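Local coordinates for protein metallo-beta-lactamase 1 (PDB 5MMD) that probably hydrolyses beta-lactam antibiotics to substituted beta-amino acids, as a zinc-dependent class B metallo-beta-lactamase, at residues F46-P51 with G73-H78; T50-S55 with S79-T84; Y134-G139 with R185-K190; V146-S151 with S189-A194. All coordinates share one frame; numbering follows the deposited sequence.

Overall arrangement
Contacts 1 and 2 start from the same part of the chain and share T50 and P51. Their centres are about 9 Å apart. Contact 1 joins the parallel strands 44-48 and 70-75 of the seven-stranded sheet. Contact 2 lies beyond their C-terminal ends, where the zinc ligands H78, H80 and D82 gather. Contacts 3 and 4 come later in the chain, and their centres are about 10 Å apart. They set helix 180-190 and the turn after it against the five-stranded sheet. I48 of contact 1 packs on V147 of contact 4, so the two sheets meet between these contacts. This is the sandwich of the metallo-beta-lactamase fold, with the zinc site at one edge.

Contact 1: F46-P51 with G73-H78; sequences FIIDTP and GSISTH. With ZN (zinc ion), chain E.
D49 OD2 is gripped by two hydroxyls. T77 OG1 donates to D49 OD2 at 2.7 Å, and Y156 OH bonds it from strand 154-158. On the other carboxylate oxygen, D49 OD1 accepts T77 N, also at 2.7 Å. Both bonds from T77 use syn lone pairs, so T77 spans the mouth of the carboxylate. T77 OG1 sits between its own N and carbonyl carbon (chi1 62°), which leaves hydroxyl and N-H on the same partner. The next residue, H78, binds a zinc ion through NE2 at 2.1 Å. D49 thus anchors the backbone of T77, the residue just before a metal ligand. Upstream, the two segments are the parallel strands of a beta-alpha-beta unit, with helix 54-66 as the crossover. I47 bonds S74's two neighbours: I47 N donates to G73 O, and I47 O accepts from I75 N, each at 2.9 Å. D49 N then donates to I75 O. On one side of the sheet F46 lies over the backbone of G73, whose O is above the centre of the ring. F46 CE1 reaches I75 CG2 at 3.7 Å. I48 lies beside I75, pointing the same way, with I48 CG1 4.1 Å from I75 CG2.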
loop_
_atom_site.group_PDB
_atom_site.type_symbol
_atom_site.label_atom_id
_atom_site.label_comp_id
_atom_site.label_asym_id
_atom_site.label_seq_id
_atom_site.Cartn_x
_atom_site.Cartn_y
_atom_site.Cartn_z
ATOM N N PHE A 46 13.218 1.460 1.574
ATOM C CA PHE A 46 12.015 1.727 2.355
ATOM C C PHE A 46 10.933 0.776 1.877
ATOM O O PHE A 46 10.728 0.633 0.666
ATOM C CB PHE A 46 11.564 3.174 2.214
ATOM C CG PHE A 46 10.810 3.663 3.417
ATOM C CD1 PHE A 46 9.487 3.390 3.560
ATOM C CD2 PHE A 46 11.457 4.353 4.419
ATOM C CE1 PHE A 46 8.775 3.828 4.696
ATOM C CE2 PHE A 46 10.759 4.793 5.548
ATOM C CZ PHE A 46 9.419 4.501 5.670
ATOM N N ILE A 47 10.295 0.077 2.810
ATOM C CA ILE A 47 9.174 -0.817 2.466
ATOM C C ILE A 47 7.841 -0.095 2.487
ATOM O O ILE A 47 7.472 0.527 3.499
ATOM C CB ILE A 47 9.089 -1.978 3.414
ATOM C CG1 ILE A 47 10.338 -2.805 3.313
ATOM C CG2 ILE A 47 7.885 -2.875 3.078
ATOM C CD1 ILE A 47 10.588 -3.682 4.517
ATOM N N ILE A 48 7.140 -0.138 1.365
ATOM C CA ILE A 48 5.753 0.326 1.289
ATOM C C ILE A 48 4.805 -0.892 1.327
ATOM O O ILE A 48 4.653 -1.615 0.340
ATOM C CB ILE A 48 5.483 1.157 0.038
ATOM C CG1 ILE A 48 6.436 2.362 -0.018
ATOM C CG2 ILE A 48 4.009 1.592 0.005
ATOM C CD1 ILE A 48 6.274 3.236 -1.316
ATOM N N ASP A 49 4.212 -1.050 2.509
ATOM C CA ASP A 49 3.304 -2.144 2.936
ATOM C C ASP A 49 4.063 -3.431 3.178
ATOM O O ASP A 49 4.932 -3.813 2.390
ATOM C CB ASP A 49 2.168 -2.332 1.938
ATOM C CG ASP A 49 1.115 -1.277 2.109
ATOM O OD1 ASP A 49 1.150 -0.640 3.173
ATOM O OD2 ASP A 49 0.298 -1.048 1.204
ATOM N N THR A 50 3.800 -4.061 4.327
ATOM C CA THR A 50 4.439 -5.319 4.596
ATOM C C THR A 50 3.803 -6.410 3.736
ATOM O O THR A 50 2.712 -6.253 3.213
ATOM C CB THR A 50 4.333 -5.754 6.075
ATOM O OG1 THR A 50 2.998 -6.248 6.330
ATOM C CG2 THR A 50 4.651 -4.614 7.035
ATOM N N PRO A 51 4.519 -7.506 3.567
ATOM C CA PRO A 51 3.900 -8.717 3.010
ATOM C C PRO A 51 2.789 -9.232 3.943
ATOM O O PRO A 51 2.658 -8.763 5.071
ATOM C CB PRO A 51 5.083 -9.688 2.915
ATOM C CG PRO A 51 6.254 -8.805 2.622
ATOM C CD PRO A 51 5.986 -7.583 3.539
ATOM N N GLY A 73 13.094 1.483 7.005
ATOM C CA GLY A 73 11.777 1.433 7.627
ATOM C C GLY A 73 10.654 0.927 6.727
ATOM O O GLY A 73 10.853 0.583 5.564
ATOM N N SER A 74 9.454 0.911 7.279
ATOM C CA SER A 74 8.268 0.519 6.517
ATOM C C SER A 74 7.125 1.476 6.816
ATOM O O SER A 74 7.029 2.024 7.926
ATOM C CB SER A 74 7.855 -0.922 6.847
ATOM O OG SER A 74 7.287 -0.975 8.137
ATOM N N ILE A 75 6.279 1.693 5.818
ATOM C CA ILE A 75 5.020 2.359 6.009
ATOM C C ILE A 75 3.861 1.407 5.609
ATOM O O ILE A 75 3.959 0.694 4.602
ATOM C CB ILE A 75 4.945 3.678 5.210
ATOM C CG1 ILE A 75 3.550 4.285 5.403
ATOM C CG2 ILE A 75 5.265 3.444 3.759
ATOM C CD1 ILE A 75 3.516 5.720 5.437
ATOM N N SER A 76 2.783 1.387 6.405
ATOM C CA SER A 76 1.589 0.602 6.039
ATOM C C SER A 76 0.459 1.560 5.667
ATOM O O SER A 76 0.217 2.538 6.368
ATOM C CB SER A 76 1.156 -0.340 7.150
ATOM O OG SER A 76 2.158 -1.278 7.435
ATOM N N THR A 77 -0.211 1.286 4.548
ATOM C CA THR A 77 -1.085 2.287 3.943
ATOM C C THR A 77 -2.551 2.131 4.339
ATOM O O THR A 77 -3.367 3.003 4.041
ATOM C CB THR A 77 -0.949 2.273 2.389
ATOM O OG1 THR A 77 -1.353 0.997 1.861
ATOM C CG2 THR A 77 0.480 2.526 1.993
ATOM N N HIS A 78 -2.895 1.023 4.997
ATOM C CA HIS A 78 -4.101 1.021 5.850
ATOM C C HIS A 78 -3.984 -0.153 6.804
ATOM O O HIS A 78 -2.985 -0.890 6.757
ATOM C CB HIS A 78 -5.411 0.977 5.038
ATOM C CG HIS A 78 -5.621 -0.258 4.215
ATOM N ND1 HIS A 78 -4.913 -0.532 3.059
ATOM C CD2 HIS A 78 -6.558 -1.249 4.323
ATOM C CE1 HIS A 78 -5.356 -1.659 2.534
ATOM N NE2 HIS A 78 -6.362 -2.102 3.269
HETATM ZN ZN ZN E . -7.802 -3.586 2.714
HETATM O O HOH W 1 -7.191 -5.074 1.900
#

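Contact 2: T50-S55 with S79-T84. With ZN (zinc ion), chain E; ZN (zinc ion), chain C.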
loop_
_atom_site.group_PDB
_atom_site.type_symbol
_atom_site.label_atom_id
_atom_site.label_comp_id
_atom_site.label_asym_id
_atom_site.label_seq_id
_atom_site.Cartn_x
_atom_site.Cartn_y
_atom_site.Cartn_z
ATOM N N THR A 50 3.800 -4.061 4.327
ATOM C CA THR A 50 4.439 -5.319 4.596
ATOM C C THR A 50 3.803 -6.410 3.736
ATOM O O THR A 50 2.712 -6.253 3.213
ATOM C CB THR A 50 4.333 -5.754 6.075
ATOM O OG1 THR A 50 2.998 -6.248 6.330
ATOM C CG2 THR A 50 4.651 -4.614 7.035
ATOM N N PRO A 51 4.519 -7.506 3.567
ATOM C CA PRO A 51 3.900 -8.717 3.010
ATOM C C PRO A 51 2.789 -9.232 3.943
ATOM O O PRO A 51 2.658 -8.763 5.071
ATOM C CB PRO A 51 5.083 -9.688 2.915
ATOM C CG PRO A 51 6.254 -8.805 2.622
ATOM C CD PRO A 51 5.986 -7.583 3.539
ATOM N N TRP A 52 2.012 -10.194 3.466
ATOM C CA TRP A 52 0.867 -10.736 4.167
ATOM C C TRP A 52 1.202 -11.727 5.265
ATOM O O TRP A 52 0.303 -12.386 5.768
ATOM C CB TRP A 52 -0.054 -11.451 3.173
ATOM C CG TRP A 52 -1.514 -11.332 3.410
ATOM C CD1 TRP A 52 -2.171 -11.231 4.600
ATOM C CD2 TRP A 52 -2.521 -11.319 2.395
ATOM N NE1 TRP A 52 -3.534 -11.165 4.391
ATOM C CE2 TRP A 52 -3.774 -11.198 3.042
ATOM C CE3 TRP A 52 -2.482 -11.405 1.000
ATOM C CZ2 TRP A 52 -4.990 -11.170 2.337
ATOM C CZ3 TRP A 52 -3.670 -11.347 0.298
ATOM C CH2 TRP A 52 -4.922 -11.223 0.971
ATOM N N SER A 53 2.467 -11.865 5.637
ATOM C CA SER A 53 2.844 -12.810 6.699
ATOM C C SER A 53 4.177 -12.442 7.334
ATOM O O SER A 53 5.010 -11.747 6.714
ATOM C CB SER A 53 2.911 -14.249 6.163
ATOM O OG SER A 53 4.069 -14.481 5.352
ATOM N N GLU A 54 4.356 -12.882 8.576
ATOM C CA GLU A 54 5.621 -12.710 9.285
ATOM C C GLU A 54 6.749 -13.371 8.503
ATOM O O GLU A 54 7.818 -12.773 8.282
ATOM C CB GLU A 54 5.505 -13.299 10.680
ATOM C CG GLU A 54 6.745 -13.216 11.502
ATOM C CD GLU A 54 6.511 -13.651 12.933
ATOM O OE1 GLU A 54 5.583 -13.124 13.592
ATOM O OE2 GLU A 54 7.272 -14.531 13.379
ATOM N N SER A 55 6.500 -14.611 8.082
ATOM C CA SER A 55 7.492 -15.358 7.313
ATOM C C SER A 55 7.955 -14.552 6.103
ATOM O O SER A 55 9.156 -14.382 5.884
ATOM C CB SER A 55 6.926 -16.699 6.838
ATOM O OG SER A 55 7.905 -17.406 6.068
ATOM N N SER A 79 -5.007 -0.351 7.641
ATOM C CA SER A 79 -4.885 -1.291 8.747
ATOM C C SER A 79 -4.967 -2.789 8.387
ATOM O O SER A 79 -4.494 -3.619 9.174
ATOM C CB SER A 79 -5.970 -0.992 9.807
ATOM O OG SER A 79 -7.252 -1.293 9.305
ATOM N N HIS A 80 -5.525 -3.136 7.221
ATOM C CA HIS A 80 -5.786 -4.559 6.896
ATOM C C HIS A 80 -4.517 -5.416 6.899
ATOM O O HIS A 80 -3.400 -4.951 6.618
ATOM C CB HIS A 80 -6.519 -4.697 5.571
ATOM C CG HIS A 80 -7.950 -4.249 5.630
ATOM N ND1 HIS A 80 -8.676 -3.906 4.511
ATOM C CD2 HIS A 80 -8.784 -4.103 6.687
ATOM C CE1 HIS A 80 -9.902 -3.577 4.877
ATOM N NE2 HIS A 80 -9.987 -3.672 6.192
ATOM N N GLU A 81 -4.716 -6.658 7.308
ATOM C CA GLU A 81 -3.644 -7.618 7.505
ATOM C C GLU A 81 -2.740 -7.805 6.275
ATOM O O GLU A 81 -1.565 -8.111 6.437
ATOM C CB GLU A 81 -4.241 -8.953 7.900
ATOM C CG GLU A 81 -3.265 -9.986 8.397
ATOM C CD GLU A 81 -2.657 -9.682 9.749
ATOM O OE1 GLU A 81 -1.806 -10.486 10.166
ATOM O OE2 GLU A 81 -3.045 -8.704 10.428
ATOM N N ASP A 82 -3.271 -7.597 5.069
ATOM C CA ASP A 82 -2.438 -7.786 3.881
ATOM C C ASP A 82 -1.317 -6.724 3.802
ATOM O O ASP A 82 -0.354 -6.946 3.104
ATOM C CB ASP A 82 -3.260 -7.825 2.555
ATOM C CG ASP A 82 -4.179 -6.633 2.341
ATOM O OD1 ASP A 82 -4.699 -6.107 3.350
ATOM O OD2 ASP A 82 -4.459 -6.286 1.140
ATOM N N LYS A 83 -1.413 -5.630 4.539
ATOM C CA LYS A 83 -0.403 -4.543 4.466
ATOM C C LYS A 83 0.332 -4.285 5.789
ATOM O O LYS A 83 1.325 -3.525 5.829
ATOM C CB LYS A 83 -1.083 -3.253 4.013
ATOM C CG LYS A 83 -1.887 -3.319 2.743
ATOM C CD LYS A 83 -1.129 -3.927 1.546
ATOM C CE LYS A 83 -2.023 -3.923 0.298
ATOM N NZ LYS A 83 -1.408 -4.686 -0.776
ATOM N N THR A 84 -0.145 -4.927 6.862
ATOM C CA THR A 84 0.365 -4.743 8.211
ATOM C C THR A 84 0.829 -6.032 8.875
ATOM O O THR A 84 1.228 -5.998 10.026
ATOM C CB THR A 84 -0.696 -4.154 9.160
ATOM O OG1 THR A 84 -1.817 -5.057 9.237
ATOM C CG2 THR A 84 -1.141 -2.747 8.691
HETATM ZN ZN ZN E . -7.802 -3.586 2.714
HETATM ZN ZN ZN C . -5.881 -5.161 0.304
HETATM O O HOH W 2 -0.991 -13.099 8.084
HETATM O O HOH W 1 -7.191 -5.074 1.900
#
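E81 is the first residue of 79-84 to touch W52, with E81 CG 4.1 Å from W52 CD1; H80, just before it, binds one zinc ion through ND1. E81 OE1 also takes a weak bond from a water that donates to W52 O. D82 follows and makes the closest approach to W52. D82 CA lies 3.5 Å from the centroid of the five-membered ring of W52, only 8° off the normal, as a CH-pi contact. D82 CB sits over the middle of the same indole face, 3.4 Å from W52 CE2. CG stands between the backbone N and the carbonyl carbon (chi1 54°), on the metal side, and D82 OD2 binds the other zinc ion at 2.0 Å. C159, H201 and a water complete that site. The water also donates to D82 OD1 and bridges to the zinc ion of H80. This is the HxHxD motif of metallo-beta-lactamases, made by H78, H80 and D82. K83 comes next. K83 O accepts T50 N at 2.9 Å, with the donor 48° out of the carbonyl plane, and also S76 OG. K83 NZ bonds S34, N35 and G200, and makes a long salt bridge to D82 OD2. T84 packs beside T50 OG1, which bonds P51 O and G86 N.

Contact 3: Y134-G139 with R185-K190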
loop_
_atom_site.group_PDB
_atom_site.type_symbol
_atom_site.label_atom_id
_atom_site.label_comp_id
_atom_site.label_asym_id
_atom_site.label_seq_id
_atom_site.Cartn_x
_atom_site.Cartn_y
_atom_site.Cartn_z
ATOM N N TYR A 134 0.074 10.686 1.025
ATOM C CA TYR A 134 -1.132 11.485 0.892
ATOM C C TYR A 134 -2.392 10.713 1.269
ATOM O O TYR A 134 -2.616 9.586 0.809
ATOM C CB TYR A 134 -1.283 11.975 -0.535
ATOM C CG TYR A 134 -2.586 12.681 -0.885
ATOM C CD1 TYR A 134 -2.984 13.810 -0.226
ATOM C CD2 TYR A 134 -3.389 12.221 -1.937
ATOM C CE1 TYR A 134 -4.158 14.473 -0.553
ATOM C CE2 TYR A 134 -4.562 12.880 -2.284
ATOM C CZ TYR A 134 -4.931 14.022 -1.584
ATOM O OH TYR A 134 -6.099 14.716 -1.878
ATOM N N TYR A 135 -3.232 11.358 2.061
ATOM C CA TYR A 135 -4.571 10.842 2.319
ATOM C C TYR A 135 -5.619 11.481 1.407
ATOM O O TYR A 135 -5.936 12.669 1.555
ATOM C CB TYR A 135 -4.922 11.088 3.778
ATOM C CG TYR A 135 -6.307 10.659 4.172
ATOM C CD1 TYR A 135 -6.661 9.317 4.192
ATOM C CD2 TYR A 135 -7.253 11.596 4.566
ATOM C CE1 TYR A 135 -7.945 8.914 4.591
ATOM C CE2 TYR A 135 -8.539 11.197 4.959
ATOM C CZ TYR A 135 -8.864 9.856 4.944
ATOM O OH TYR A 135 -10.118 9.466 5.351
ATOM N N PRO A 136 -6.166 10.704 0.475
ATOM C CA PRO A 136 -7.138 11.247 -0.472
ATOM C C PRO A 136 -8.549 11.313 0.094
ATOM O O PRO A 136 -9.400 11.973 -0.484
ATOM C CB PRO A 136 -7.060 10.265 -1.650
ATOM C CG PRO A 136 -6.723 8.934 -1.011
ATOM C CD PRO A 136 -5.828 9.294 0.175
ATOM N N GLY A 137 -8.774 10.692 1.242
ATOM C CA GLY A 137 -10.113 10.594 1.791
ATOM C C GLY A 137 -10.501 9.130 1.732
ATOM O O GLY A 137 -9.730 8.300 1.240
ATOM N N GLY A 138 -11.694 8.797 2.234
ATOM C CA GLY A 138 -12.052 7.395 2.355
ATOM C C GLY A 138 -12.322 6.749 1.013
ATOM O O GLY A 138 -12.677 7.453 0.072
ATOM N N GLY A 139 -12.171 5.423 0.944
ATOM C CA GLY A 139 -12.446 4.651 -0.271
ATOM C C GLY A 139 -12.587 3.182 0.085
ATOM O O GLY A 139 -13.580 2.780 0.662
ATOM N N ARG A 185 -11.127 11.278 -7.367
ATOM C CA ARG A 185 -10.987 12.539 -8.059
ATOM C C ARG A 185 -9.846 13.344 -7.469
ATOM O O ARG A 185 -9.092 13.953 -8.216
ATOM C CB ARG A 185 -12.272 13.354 -7.985
ATOM C CG ARG A 185 -13.440 12.789 -8.771
ATOM C CD ARG A 185 -14.743 13.435 -8.318
ATOM N NE ARG A 185 -15.923 12.741 -8.831
ATOM C CZ ARG A 185 -17.137 12.860 -8.298
ATOM N NH1 ARG A 185 -17.325 13.635 -7.232
ATOM N NH2 ARG A 185 -18.164 12.196 -8.825
ATOM N N ASN A 186 -9.711 13.352 -6.141
ATOM C CA ASN A 186 -8.606 14.092 -5.505
ATOM C C ASN A 186 -7.264 13.590 -6.030
ATOM O O ASN A 186 -6.376 14.367 -6.346
ATOM C CB ASN A 186 -8.643 13.955 -3.971
ATOM C CG ASN A 186 -9.782 14.730 -3.342
ATOM O OD1 ASN A 186 -10.219 15.760 -3.876
ATOM N ND2 ASN A 186 -10.260 14.252 -2.183
ATOM N N THR A 187 -7.143 12.275 -6.133
ATOM C CA THR A 187 -5.900 11.618 -6.510
ATOM C C THR A 187 -5.556 11.866 -7.995
ATOM O O THR A 187 -4.387 12.115 -8.351
ATOM C CB THR A 187 -6.001 10.112 -6.225
ATOM O OG1 THR A 187 -6.345 9.910 -4.837
ATOM C CG2 THR A 187 -4.699 9.405 -6.546
ATOM N N ILE A 188 -6.576 11.843 -8.843
ATOM C CA ILE A 188 -6.410 12.209 -10.246
ATOM C C ILE A 188 -5.911 13.659 -10.408
ATOM O O ILE A 188 -5.057 13.931 -11.262
ATOM C CB ILE A 188 -7.735 12.034 -11.014
ATOM C CG1 ILE A 188 -8.058 10.541 -11.169
ATOM C CG2 ILE A 188 -7.663 12.760 -12.341
ATOM C CD1 ILE A 188 -9.511 10.261 -11.473
ATOM N N SER A 189 -6.441 14.583 -9.601
ATOM C CA SER A 189 -6.018 15.984 -9.666
ATOM C C SER A 189 -4.602 16.198 -9.168
ATOM O O SER A 189 -3.881 17.070 -9.673
ATOM C CB SER A 189 -6.946 16.875 -8.851
ATOM O OG SER A 189 -8.131 17.130 -9.582
ATOM N N LYS A 190 -4.207 15.406 -8.176
ATOM C CA LYS A 190 -2.918 15.597 -7.534
ATOM C C LYS A 190 -1.786 14.987 -8.354
ATOM O O LYS A 190 -0.693 15.547 -8.384
ATOM C CB LYS A 190 -2.932 15.005 -6.123
ATOM C CG LYS A 190 -1.859 15.608 -5.213
ATOM C CD LYS A 190 -2.048 15.139 -3.803
ATOM C CE LYS A 190 -0.908 15.603 -2.879
ATOM N NZ LYS A 190 -0.935 17.040 -2.583
#
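The Y134 side chain reaches from strand 131-134 to K190 and N186 on helix 180-190. Its CB packs on the hydroxyl of Y191, just after the helix. CB points toward the helix, and CG stands anti to the backbone N (chi1 173°). From CG outward, one face of the ring is taken by the lysine chain. K190 CE lies 3.8 Å from Y134 CD1. K190 CD makes a CH-pi contact over the centre of the Y134 ring, 3.6 Å from its centroid and 6° off the normal. The opposite face has P136 N near its rim. At the tip, Y134 OH meets N186 CB at 3.4 Å, at the edge of the ring. N186 turns its amide to the loop instead: N186 ND2 donates to P136 O at 3.0 Å, in the plane of both the amide and the carbonyl. The proline ring lies beside T187, with P136 CB 3.3 Å from T187 OG1, whose hydroxyl bonds S183 O. This loop runs on to H140, a zinc ligand, so the contact ties the stretch before the metal site to the helix. K190 NZ, 4.8 Å from the Y134 centroid, makes a cation-pi contact and a salt bridge to E123. Carboxylate and ring face together would favour a charged lysine. P136 O can only accept, so its bond from N186 ND2 settles which end of the amide is the nitrogen.

Contact 4: V146-S151 with S189-A194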
loop_
_atom_site.group_PDB
_atom_site.type_symbol
_atom_site.label_atom_id
_atom_site.label_comp_id
_atom_site.label_asym_id
_atom_site.label_seq_id
_atom_site.Cartn_x
_atom_site.Cartn_y
_atom_site.Cartn_z
ATOM N N VAL A 146 -2.119 6.764 -0.028
ATOM C CA VAL A 146 -1.273 6.527 -1.206
ATOM C C VAL A 146 0.102 7.107 -1.019
ATOM O O VAL A 146 0.304 7.999 -0.194
ATOM C CB VAL A 146 -1.869 7.101 -2.495
ATOM C CG1 VAL A 146 -3.299 6.563 -2.715
ATOM C CG2 VAL A 146 -1.854 8.605 -2.499
ATOM N N VAL A 147 1.070 6.572 -1.763
ATOM C CA VAL A 147 2.457 7.002 -1.640
ATOM C C VAL A 147 3.045 7.294 -2.992
ATOM O O VAL A 147 3.032 6.435 -3.880
ATOM C CB VAL A 147 3.300 5.942 -0.939
ATOM C CG1 VAL A 147 4.701 6.415 -0.766
ATOM C CG2 VAL A 147 2.674 5.559 0.426
ATOM N N TRP A 148 3.563 8.507 -3.124
ATOM C CA TRP A 148 4.068 9.057 -4.371
ATOM C C TRP A 148 5.569 9.090 -4.324
ATOM O O TRP A 148 6.162 9.508 -3.317
ATOM C CB TRP A 148 3.506 10.437 -4.577
ATOM C CG TRP A 148 3.960 11.250 -5.753
ATOM C CD1 TRP A 148 4.629 12.449 -5.693
ATOM C CD2 TRP A 148 3.712 10.999 -7.148
ATOM N NE1 TRP A 148 4.817 12.956 -6.959
ATOM C CE2 TRP A 148 4.280 12.081 -7.871
ATOM C CE3 TRP A 148 3.076 9.977 -7.852
ATOM C CZ2 TRP A 148 4.228 12.165 -9.265
ATOM C CZ3 TRP A 148 3.039 10.056 -9.248
ATOM C CH2 TRP A 148 3.587 11.153 -9.929
ATOM N N ILE A 149 6.180 8.624 -5.413
ATOM C CA ILE A 149 7.615 8.700 -5.578
ATOM C C ILE A 149 7.904 9.766 -6.640
ATOM O O ILE A 149 7.864 9.473 -7.834
ATOM C CB ILE A 149 8.208 7.370 -6.008
ATOM C CG1 ILE A 149 7.549 6.230 -5.226
ATOM C CG2 ILE A 149 9.743 7.398 -5.837
ATOM C CD1 ILE A 149 8.089 4.882 -5.582
ATOM N N PRO A 150 8.184 10.996 -6.207
ATOM C CA PRO A 150 8.164 12.091 -7.188
ATOM C C PRO A 150 9.268 11.944 -8.234
ATOM O O PRO A 150 9.134 12.317 -9.409
ATOM C CB PRO A 150 8.342 13.346 -6.315
ATOM C CG PRO A 150 8.772 12.877 -4.975
ATOM C CD PRO A 150 8.329 11.479 -4.822
ATOM N N SER A 151 10.366 11.341 -7.815
ATOM C CA SER A 151 11.493 11.272 -8.700
ATOM C C SER A 151 11.233 10.352 -9.899
ATOM O O SER A 151 11.741 10.634 -10.991
ATOM C CB SER A 151 12.724 10.812 -7.944
ATOM O OG SER A 151 12.440 9.585 -7.327
ATOM N N SER A 189 -6.441 14.583 -9.601
ATOM C CA SER A 189 -6.018 15.984 -9.666
ATOM C C SER A 189 -4.602 16.198 -9.168
ATOM O O SER A 189 -3.881 17.070 -9.673
ATOM C CB SER A 189 -6.946 16.875 -8.851
ATOM O OG SER A 189 -8.131 17.130 -9.582
ATOM N N LYS A 190 -4.207 15.406 -8.176
ATOM C CA LYS A 190 -2.918 15.597 -7.534
ATOM C C LYS A 190 -1.786 14.987 -8.354
ATOM O O LYS A 190 -0.693 15.547 -8.384
ATOM C CB LYS A 190 -2.932 15.005 -6.123
ATOM C CG LYS A 190 -1.859 15.608 -5.213
ATOM C CD LYS A 190 -2.048 15.139 -3.803
ATOM C CE LYS A 190 -0.908 15.603 -2.879
ATOM N NZ LYS A 190 -0.935 17.040 -2.583
ATOM N N TYR A 191 -2.058 13.876 -9.049
ATOM C CA TYR A 191 -0.998 13.132 -9.732
ATOM C C TYR A 191 -1.271 12.991 -11.240
ATOM O O TYR A 191 -1.240 11.913 -11.802
ATOM C CB TYR A 191 -0.809 11.779 -9.061
ATOM C CG TYR A 191 -0.509 11.921 -7.566
ATOM C CD1 TYR A 191 0.711 12.394 -7.131
ATOM C CD2 TYR A 191 -1.456 11.579 -6.608
ATOM C CE1 TYR A 191 0.993 12.539 -5.780
ATOM C CE2 TYR A 191 -1.185 11.686 -5.255
ATOM C CZ TYR A 191 0.034 12.183 -4.841
ATOM O OH TYR A 191 0.308 12.319 -3.499
ATOM N N PRO A 192 -1.498 14.116 -11.912
ATOM C CA PRO A 192 -1.822 13.996 -13.336
ATOM C C PRO A 192 -0.703 13.372 -14.200
ATOM O O PRO A 192 -1.016 12.847 -15.288
ATOM C CB PRO A 192 -2.073 15.451 -13.747
ATOM C CG PRO A 192 -1.219 16.259 -12.779
ATOM C CD PRO A 192 -1.381 15.512 -11.479
ATOM N N GLU A 193 0.553 13.439 -13.748
ATOM C CA GLU A 193 1.685 12.949 -14.550
ATOM C C GLU A 193 2.205 11.584 -14.053
ATOM O O GLU A 193 3.301 11.162 -14.439
ATOM C CB GLU A 193 2.838 13.972 -14.539
ATOM C CG GLU A 193 2.841 15.009 -15.703
ATOM C CD GLU A 193 3.900 14.716 -16.814
ATOM O OE1 GLU A 193 5.098 15.063 -16.644
ATOM O OE2 GLU A 193 3.530 14.154 -17.873
ATOM N N ALA A 194 1.457 10.894 -13.190
ATOM C CA ALA A 194 1.917 9.579 -12.751
ATOM C C ALA A 194 2.177 8.687 -13.977
ATOM O O ALA A 194 1.385 8.683 -14.922
ATOM C CB ALA A 194 0.928 8.923 -11.838
#
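W148 and Y191 form the tight part of this contact. Y191 CE1 comes within 3.2 Å of W148 CG, and Y191 CD1 lies over the middle of the indole face. The two planes are 40° apart, so the pair is oblique. With W148 CG anti to the backbone N (chi1 176°), the indole starts out toward the helix end, and the tyrosine comes past it from the other direction. A194 closes in at the rim of the indole, with A194 CB 3.5 Å from W148 CZ3. Y191 also reaches V146, but less closely: Y191 CE2 is 4.2 Å from V146 CG2. L155 of the adjoining strand packs against V146, W148 and Y191, so the aromatic pair is buried between sheet and turn. The solvent side is much looser. E193 is exposed and meets W148 only by its backbone, E193 C being 4.4 Å from W148 CH2, while its side chain stays clear of W148. Y191 to A194 form a type I beta turn, closed by A194 N donating to Y191 O at 3.2 Å. The turn follows helix 180-190 and leads into edge strand 196-199. Such a helix lying on the outer face of a beta-sheet belongs to the alpha-beta/beta-alpha sandwich of the metallo-beta-lactamase fold.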